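Local coordinates for GH3 beta-N-acetylglucosaminidase (Paenibacillaceae, PDB 6K5J), which hydrolyses beta-N-acetylglucosaminides as a family 3 glycoside hydrolase, probably releasing terminal N-acetylglucosamine from the non-reducing ends of its substrates, at residues P389-P395 with I448-V454; N425-I429 with H440-L444; G430-T434 with S461-A465. The contacts are given in a common frame with arbitrary orientation. Residue numbers count along the deposited sequence, not the author numbering.

Contact 1 of 3, residues P389-P395 with I448-V454; sequences PVLVVWP and ISQVVVV
This is a parallel beta pairing between two inner strands of the six-stranded mixed sheet in the C-terminal half of the chain. Strands 390-395 and 450-454 run 4.7 Å apart at closest approach, with 17° between their directions. Both are extended, with phi near -100° and psi near 120° over most of their length. L391, V392 and V393 are in register with V451, V452 and V453. Four backbone hydrogen bonds join them, in the staggered pattern of parallel sheet. L391 N donates to Q450 O (2.8 Å) and V452 N to L391 O (2.8 Å). V393 N donates to V452 O (2.9 Å) and V454 N to V393 O (3.0 Å). At the start, Q450 NE2 donates to P389 O (3.0 Å), while Q450 OE1 accepts from the backbone of D385. A water also links P389 O (2.7 Å) and Q450 N (3.1 Å). V390, V392, V393, V451, V452, V453 and V454 have chi1 t. On one face V393 CG2 meets V453 CG2 at 3.9 Å and L391 CD2 meets V451 CG2 at 4.1 Å. I448, chi1 m, brings CG2 to 3.9 Å from L391 CB. On the other face V390 CG1 lies 4.1 Å from V452 CG2. At the far end P395 CD packs 3.8 Å from V454 CB. Such valine-rich parallel strands are characteristic of the core of an alpha/beta sandwich. Helix 435-447 covers the L391 and V393 face, helix 413-419 covers V392 and V452, and strand 424-430 hydrogen-bonds along the other edge of 390-396.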
# COMPACT_ATOMS: atom_id res chain seq x y z
N PRO A 389 -35.84 2.55 11.08
CA PRO A 389 -34.94 1.72 10.27
C PRO A 389 -33.85 2.56 9.63
O PRO A 389 -33.98 3.78 9.46
CB PRO A 389 -35.87 1.11 9.21
CG PRO A 389 -37.27 1.42 9.67
CD PRO A 389 -37.17 2.66 10.48
N VAL A 390 -32.78 1.89 9.24
CA VAL A 390 -31.64 2.52 8.59
C VAL A 390 -31.33 1.74 7.32
O VAL A 390 -31.14 0.52 7.37
CB VAL A 390 -30.41 2.56 9.51
CG1 VAL A 390 -29.27 3.37 8.87
CG2 VAL A 390 -30.77 3.13 10.88
N LEU A 391 -31.28 2.43 6.20
CA LEU A 391 -30.82 1.84 4.96
C LEU A 391 -29.33 2.15 4.80
O LEU A 391 -28.95 3.32 4.71
CB LEU A 391 -31.61 2.37 3.77
CG LEU A 391 -31.09 1.89 2.41
CD1 LEU A 391 -31.26 0.36 2.26
CD2 LEU A 391 -31.76 2.64 1.28
N VAL A 392 -28.50 1.12 4.78
CA VAL A 392 -27.07 1.28 4.53
C VAL A 392 -26.77 0.79 3.12
O VAL A 392 -27.09 -0.36 2.78
CB VAL A 392 -26.22 0.53 5.57
CG1 VAL A 392 -24.72 0.67 5.22
CG2 VAL A 392 -26.51 1.06 6.98
N VAL A 393 -26.16 1.65 2.32
CA VAL A 393 -25.73 1.30 0.97
C VAL A 393 -24.24 0.98 1.02
O VAL A 393 -23.42 1.84 1.34
CB VAL A 393 -26.03 2.42 -0.03
CG1 VAL A 393 -25.73 1.97 -1.45
CG2 VAL A 393 -27.49 2.85 0.09
N TRP A 394 -23.89 -0.27 0.74
CA TRP A 394 -22.53 -0.76 0.98
C TRP A 394 -21.87 -1.10 -0.35
O TRP A 394 -22.39 -1.95 -1.09
CB TRP A 394 -22.54 -1.98 1.90
CG TRP A 394 -21.17 -2.53 2.16
CD1 TRP A 394 -20.59 -3.63 1.58
CD2 TRP A 394 -20.18 -1.98 3.05
NE1 TRP A 394 -19.31 -3.80 2.05
CE2 TRP A 394 -19.03 -2.80 2.95
CE3 TRP A 394 -20.16 -0.87 3.91
CZ2 TRP A 394 -17.88 -2.56 3.70
CZ3 TRP A 394 -19.00 -0.63 4.64
CH2 TRP A 394 -17.88 -1.47 4.53
N PRO A 395 -20.74 -0.48 -0.69
CA PRO A 395 -20.10 -0.74 -1.98
C PRO A 395 -19.11 -1.89 -1.91
O PRO A 395 -18.45 -2.11 -0.89
CB PRO A 395 -19.38 0.59 -2.26
CG PRO A 395 -18.92 1.02 -0.86
CD PRO A 395 -20.00 0.52 0.11
N ILE A 448 -37.52 3.72 3.39
CA ILE A 448 -36.67 3.93 4.57
C ILE A 448 -36.02 5.30 4.42
O ILE A 448 -35.18 5.50 3.53
CB ILE A 448 -35.61 2.83 4.72
CG1 ILE A 448 -36.28 1.45 4.84
CG2 ILE A 448 -34.74 3.10 5.94
CD1 ILE A 448 -35.31 0.27 4.85
N SER A 449 -36.40 6.25 5.29
CA SER A 449 -35.96 7.63 5.09
C SER A 449 -34.55 7.89 5.63
O SER A 449 -33.84 8.76 5.10
CB SER A 449 -36.97 8.59 5.71
OG SER A 449 -36.58 8.97 7.02
N GLN A 450 -34.12 7.15 6.66
CA GLN A 450 -32.75 7.22 7.16
C GLN A 450 -31.84 6.41 6.25
O GLN A 450 -31.85 5.17 6.30
CB GLN A 450 -32.64 6.69 8.58
CG GLN A 450 -33.13 7.61 9.66
CD GLN A 450 -32.69 7.13 11.02
OE1 GLN A 450 -32.11 7.89 11.80
NE2 GLN A 450 -32.96 5.86 11.32
N VAL A 451 -31.00 7.09 5.46
CA VAL A 451 -30.11 6.45 4.50
C VAL A 451 -28.67 6.86 4.81
O VAL A 451 -28.37 8.05 4.93
CB VAL A 451 -30.47 6.81 3.05
CG1 VAL A 451 -29.52 6.09 2.09
CG2 VAL A 451 -31.93 6.43 2.75
N VAL A 452 -27.79 5.87 4.94
CA VAL A 452 -26.35 6.09 4.99
C VAL A 452 -25.74 5.43 3.77
O VAL A 452 -25.77 4.20 3.64
CB VAL A 452 -25.70 5.51 6.26
CG1 VAL A 452 -24.19 5.86 6.27
CG2 VAL A 452 -26.38 6.02 7.53
N VAL A 453 -25.16 6.22 2.88
CA VAL A 453 -24.38 5.67 1.78
C VAL A 453 -22.92 5.68 2.19
O VAL A 453 -22.36 6.73 2.53
CB VAL A 453 -24.57 6.46 0.48
CG1 VAL A 453 -23.68 5.85 -0.61
CG2 VAL A 453 -26.02 6.45 0.07
N VAL A 454 -22.31 4.50 2.17
CA VAL A 454 -20.86 4.39 2.24
C VAL A 454 -20.35 4.55 0.81
O VAL A 454 -20.64 3.73 -0.06
CB VAL A 454 -20.42 3.06 2.86
CG1 VAL A 454 -18.91 2.96 2.87
CG2 VAL A 454 -20.94 2.95 4.29
O HOH W 1 -35.83 5.48 8.56

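Contact 2 of 3, residues N425-I429 with H440-L444; sequences NEQTI and HIQEL
Residues 440-444 of helix 435-447 pack over edge strand 425-429 and run nearly antiparallel to it. The angle between their directions is 162° and the axes come within 10.6 Å. This is helix-on-sheet packing of an alpha/beta domain, made by side chains with no hydrogen bond between the segments. The strand is extended, with N425, Q427 and I429 pointing toward the helix. The helix is regular, and L444 N bonds H440 O at 3.0 Å. H440, with chi1 t, comes first. H440 CE1 is 3.2 Å from Q427 OE1, and H440 ND1, at 3.4 Å from the same oxygen, has too poor an angle for a hydrogen bond. I441 follows, one of the two buried residues of the contact. I441 CA is 7.8 Å from Q427 CA. Its rotamer is m for both chi angles, and this brings its end closer to the strand. I441 CD1 reaches Q427 CB at 3.7 Å and I441 CG1 reaches I429 CG2 at 4.0 Å. One turn later L444, with chi1 m and chi2 t, closes the other end. L444 CD1 is 3.6 Å from Q427 CG and L444 CD2 is 3.9 Å from N425 ND2. Q427 is thus met by all three helix residues. Its m, m rotamer folds the amide back along the strand, so that Q427 NE2 donates to N425 OD1 (2.8 Å). Helix 462-472 adjoins this contact, with L467 against I429 and L471 against I441. Strand 390-396 is the backbone partner of the edge strand and sets V393 against I429.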
# COMPACT_ATOMS: atom_id res chain seq x y z
N ASN A 425 -31.24 -2.30 7.10
CA ASN A 425 -31.30 -2.95 5.80
C ASN A 425 -30.01 -2.57 5.07
O ASN A 425 -29.90 -1.44 4.58
CB ASN A 425 -32.54 -2.49 5.04
CG ASN A 425 -32.73 -3.23 3.72
OD1 ASN A 425 -31.79 -3.82 3.19
ND2 ASN A 425 -33.95 -3.21 3.20
N GLU A 426 -29.04 -3.49 5.00
CA GLU A 426 -27.80 -3.23 4.28
C GLU A 426 -27.85 -3.82 2.87
O GLU A 426 -27.93 -5.04 2.71
CB GLU A 426 -26.58 -3.78 5.02
CG GLU A 426 -25.27 -3.34 4.36
CD GLU A 426 -24.07 -3.51 5.27
OE1 GLU A 426 -23.81 -4.65 5.71
OE2 GLU A 426 -23.39 -2.49 5.56
N GLN A 427 -27.76 -2.95 1.87
CA GLN A 427 -27.79 -3.34 0.47
C GLN A 427 -26.40 -3.17 -0.13
O GLN A 427 -25.83 -2.07 -0.10
CB GLN A 427 -28.79 -2.48 -0.30
CG GLN A 427 -30.25 -2.74 0.10
CD GLN A 427 -30.72 -4.11 -0.33
OE1 GLN A 427 -30.37 -4.58 -1.42
NE2 GLN A 427 -31.50 -4.77 0.52
N THR A 428 -25.85 -4.26 -0.66
CA THR A 428 -24.54 -4.21 -1.29
C THR A 428 -24.68 -3.91 -2.77
O THR A 428 -25.46 -4.56 -3.48
CB THR A 428 -23.79 -5.53 -1.11
OG1 THR A 428 -23.60 -5.76 0.29
CG2 THR A 428 -22.42 -5.48 -1.81
N ILE A 429 -23.94 -2.91 -3.24
CA ILE A 429 -23.96 -2.52 -4.64
C ILE A 429 -22.51 -2.43 -5.13
O ILE A 429 -21.57 -2.39 -4.34
CB ILE A 429 -24.69 -1.18 -4.87
CG1 ILE A 429 -23.91 -0.02 -4.26
CG2 ILE A 429 -26.12 -1.26 -4.31
CD1 ILE A 429 -24.41 1.37 -4.69
N HIS A 440 -32.99 -0.07 -7.41
CA HIS A 440 -33.36 -0.71 -6.15
C HIS A 440 -33.10 0.21 -4.96
O HIS A 440 -33.91 0.28 -4.04
CB HIS A 440 -32.59 -2.02 -5.98
CG HIS A 440 -33.10 -2.88 -4.87
ND1 HIS A 440 -32.29 -3.73 -4.14
CD2 HIS A 440 -34.35 -3.01 -4.35
CE1 HIS A 440 -33.01 -4.35 -3.23
NE2 HIS A 440 -34.26 -3.94 -3.33
N ILE A 441 -31.98 0.94 -4.97
CA ILE A 441 -31.67 1.83 -3.86
C ILE A 441 -32.66 2.99 -3.82
O ILE A 441 -33.17 3.36 -2.76
CB ILE A 441 -30.22 2.35 -3.95
CG1 ILE A 441 -29.22 1.20 -3.80
CG2 ILE A 441 -29.98 3.43 -2.88
CD1 ILE A 441 -29.51 0.25 -2.64
N GLN A 442 -32.94 3.59 -4.98
CA GLN A 442 -33.89 4.70 -5.01
C GLN A 442 -35.26 4.26 -4.50
O GLN A 442 -35.94 5.02 -3.80
CB GLN A 442 -34.00 5.27 -6.43
CG GLN A 442 -32.67 5.80 -6.96
CD GLN A 442 -32.79 7.17 -7.58
OE1 GLN A 442 -33.52 8.03 -7.09
NE2 GLN A 442 -32.05 7.40 -8.67
N GLU A 443 -35.66 3.03 -4.81
CA GLU A 443 -36.94 2.52 -4.35
C GLU A 443 -36.95 2.33 -2.84
O GLU A 443 -37.88 2.76 -2.15
CB GLU A 443 -37.27 1.21 -5.06
CG GLU A 443 -38.70 0.73 -4.84
CD GLU A 443 -38.81 -0.78 -4.79
OE1 GLU A 443 -38.68 -1.36 -3.70
OE2 GLU A 443 -39.04 -1.39 -5.86
N LEU A 444 -35.92 1.67 -2.30
CA LEU A 444 -35.88 1.43 -0.86
C LEU A 444 -35.80 2.73 -0.08
O LEU A 444 -36.28 2.81 1.06
CB LEU A 444 -34.71 0.51 -0.51
CG LEU A 444 -34.91 -0.97 -0.84
CD1 LEU A 444 -33.58 -1.70 -0.85
CD2 LEU A 444 -35.88 -1.60 0.16

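Contact 3 of 3, residues G430-T434 with S461-A465; sequences GVQPT and SPDQA
Residues 430-434 form the irregular link between strand 424-430 and helix 435-447, and residues 461-465 are the N-cap and first turn of helix 462-472. The contact joins a strand-to-helix turn to a helix N-terminus of the alpha/beta sandwich. V431 has helix-like angles (-57/-33), then Q432 and P433 are more extended. The helix turn closes with A465 N to S461 O at 3.0 Å, and S461 holds the N-cap position. The closest CA atoms, those of Q432 and Q464, are 6.0 Å apart. The carbonyl of V431 is the centre of the contact and accepts two hydrogen bonds. S461, with chi1 t, donates through OG to V431 O at 2.6 Å. Q464, extended with chi1 and chi2 both t, donates through NE2 to V431 O at 2.9 Å. Its OE1 accepts from the backbone N of Y456, so the glutamine amide bridges two loops. P433 packs on the helix turn, its CD 3.7 Å from Q464 N and 4.1 Å from D463 CB. Q432 has its CG 3.8 Å from S461 OG. T434 holds the N-cap position of helix 435-447 and points away from 461-465. At the outer side one water donates to both P433 O (2.8 Å) and D463 OD2 (2.6 Å).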
# COMPACT_ATOMS: atom_id res chain seq x y z
N GLY A 430 -22.35 -2.42 -6.45
CA GLY A 430 -21.03 -2.30 -7.02
C GLY A 430 -20.50 -0.88 -6.90
O GLY A 430 -21.26 0.09 -6.87
N VAL A 431 -19.17 -0.78 -6.83
CA VAL A 431 -18.54 0.54 -6.84
C VAL A 431 -18.93 1.29 -8.10
O VAL A 431 -19.05 2.53 -8.09
CB VAL A 431 -17.01 0.37 -6.70
CG1 VAL A 431 -16.28 1.65 -7.07
CG2 VAL A 431 -16.68 -0.04 -5.29
N GLN A 432 -19.14 0.57 -9.20
CA GLN A 432 -19.86 1.07 -10.37
C GLN A 432 -21.21 0.36 -10.38
O GLN A 432 -21.34 -0.73 -10.96
CB GLN A 432 -19.07 0.80 -11.65
CG GLN A 432 -17.65 1.37 -11.62
CD GLN A 432 -16.77 0.76 -12.69
OE1 GLN A 432 -17.00 0.96 -13.89
NE2 GLN A 432 -15.75 0.01 -12.27
N PRO A 433 -22.23 0.91 -9.73
CA PRO A 433 -23.47 0.16 -9.53
C PRO A 433 -24.21 -0.06 -10.84
O PRO A 433 -24.19 0.77 -11.75
CB PRO A 433 -24.28 1.05 -8.58
CG PRO A 433 -23.78 2.43 -8.87
CD PRO A 433 -22.31 2.28 -9.19
N THR A 434 -24.86 -1.22 -10.94
CA THR A 434 -25.69 -1.52 -12.09
C THR A 434 -26.95 -0.66 -12.09
O THR A 434 -27.32 -0.05 -11.08
CB THR A 434 -26.08 -3.00 -12.10
OG1 THR A 434 -27.04 -3.24 -11.07
CG2 THR A 434 -24.85 -3.88 -11.84
N SER A 461 -16.21 7.38 -9.93
CA SER A 461 -17.27 6.47 -10.37
C SER A 461 -18.55 7.29 -10.57
O SER A 461 -19.33 7.48 -9.63
CB SER A 461 -17.48 5.33 -9.37
OG SER A 461 -18.61 4.53 -9.73
N PRO A 462 -18.77 7.78 -11.80
CA PRO A 462 -19.92 8.69 -12.04
C PRO A 462 -21.28 8.12 -11.67
O PRO A 462 -22.13 8.87 -11.17
CB PRO A 462 -19.81 8.96 -13.55
CG PRO A 462 -18.34 8.82 -13.84
CD PRO A 462 -17.90 7.67 -12.98
N ASP A 463 -21.53 6.83 -11.92
CA ASP A 463 -22.84 6.27 -11.58
C ASP A 463 -23.05 6.19 -10.08
O ASP A 463 -24.19 6.31 -9.60
CB ASP A 463 -23.02 4.89 -12.21
CG ASP A 463 -22.99 4.93 -13.73
OD1 ASP A 463 -23.34 5.98 -14.30
OD2 ASP A 463 -22.62 3.90 -14.34
N GLN A 464 -21.97 5.95 -9.32
CA GLN A 464 -22.06 6.01 -7.87
C GLN A 464 -22.37 7.42 -7.40
O GLN A 464 -23.25 7.63 -6.55
CB GLN A 464 -20.76 5.50 -7.24
CG GLN A 464 -20.84 5.33 -5.74
CD GLN A 464 -19.48 5.05 -5.10
OE1 GLN A 464 -19.23 5.47 -3.98
NE2 GLN A 464 -18.60 4.35 -5.82
N ALA A 465 -21.65 8.41 -7.93
CA ALA A 465 -21.87 9.79 -7.49
C ALA A 465 -23.27 10.27 -7.86
O ALA A 465 -23.91 11.00 -7.09
CB ALA A 465 -20.81 10.72 -8.07
O HOH W 2 -21.90 1.72 -13.05

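In the fold
All three contacts lie in the C-terminal alpha/beta domain, their centres about 24 to 31 Å from the centre of the chain. Contacts 1 and 2 are about 7 Å apart between centres, 2 and 3 about 13 Å, and 1 and 3 about 16 Å. From strand 424-430 the chain passes through helix 435-447 to strand 450-455, a beta-alpha-beta crossover that skips strand 390-396. Both segments of contact 2 lie between those of contact 1 in the chain. Contact 3 alternates with both and follows contact 2 directly at I429 and G430. It joins the strand-to-helix connections of two successive beta-alpha units. P395 CB touches V431 CG2 at 4.1 Å, linking contacts 1 and 3.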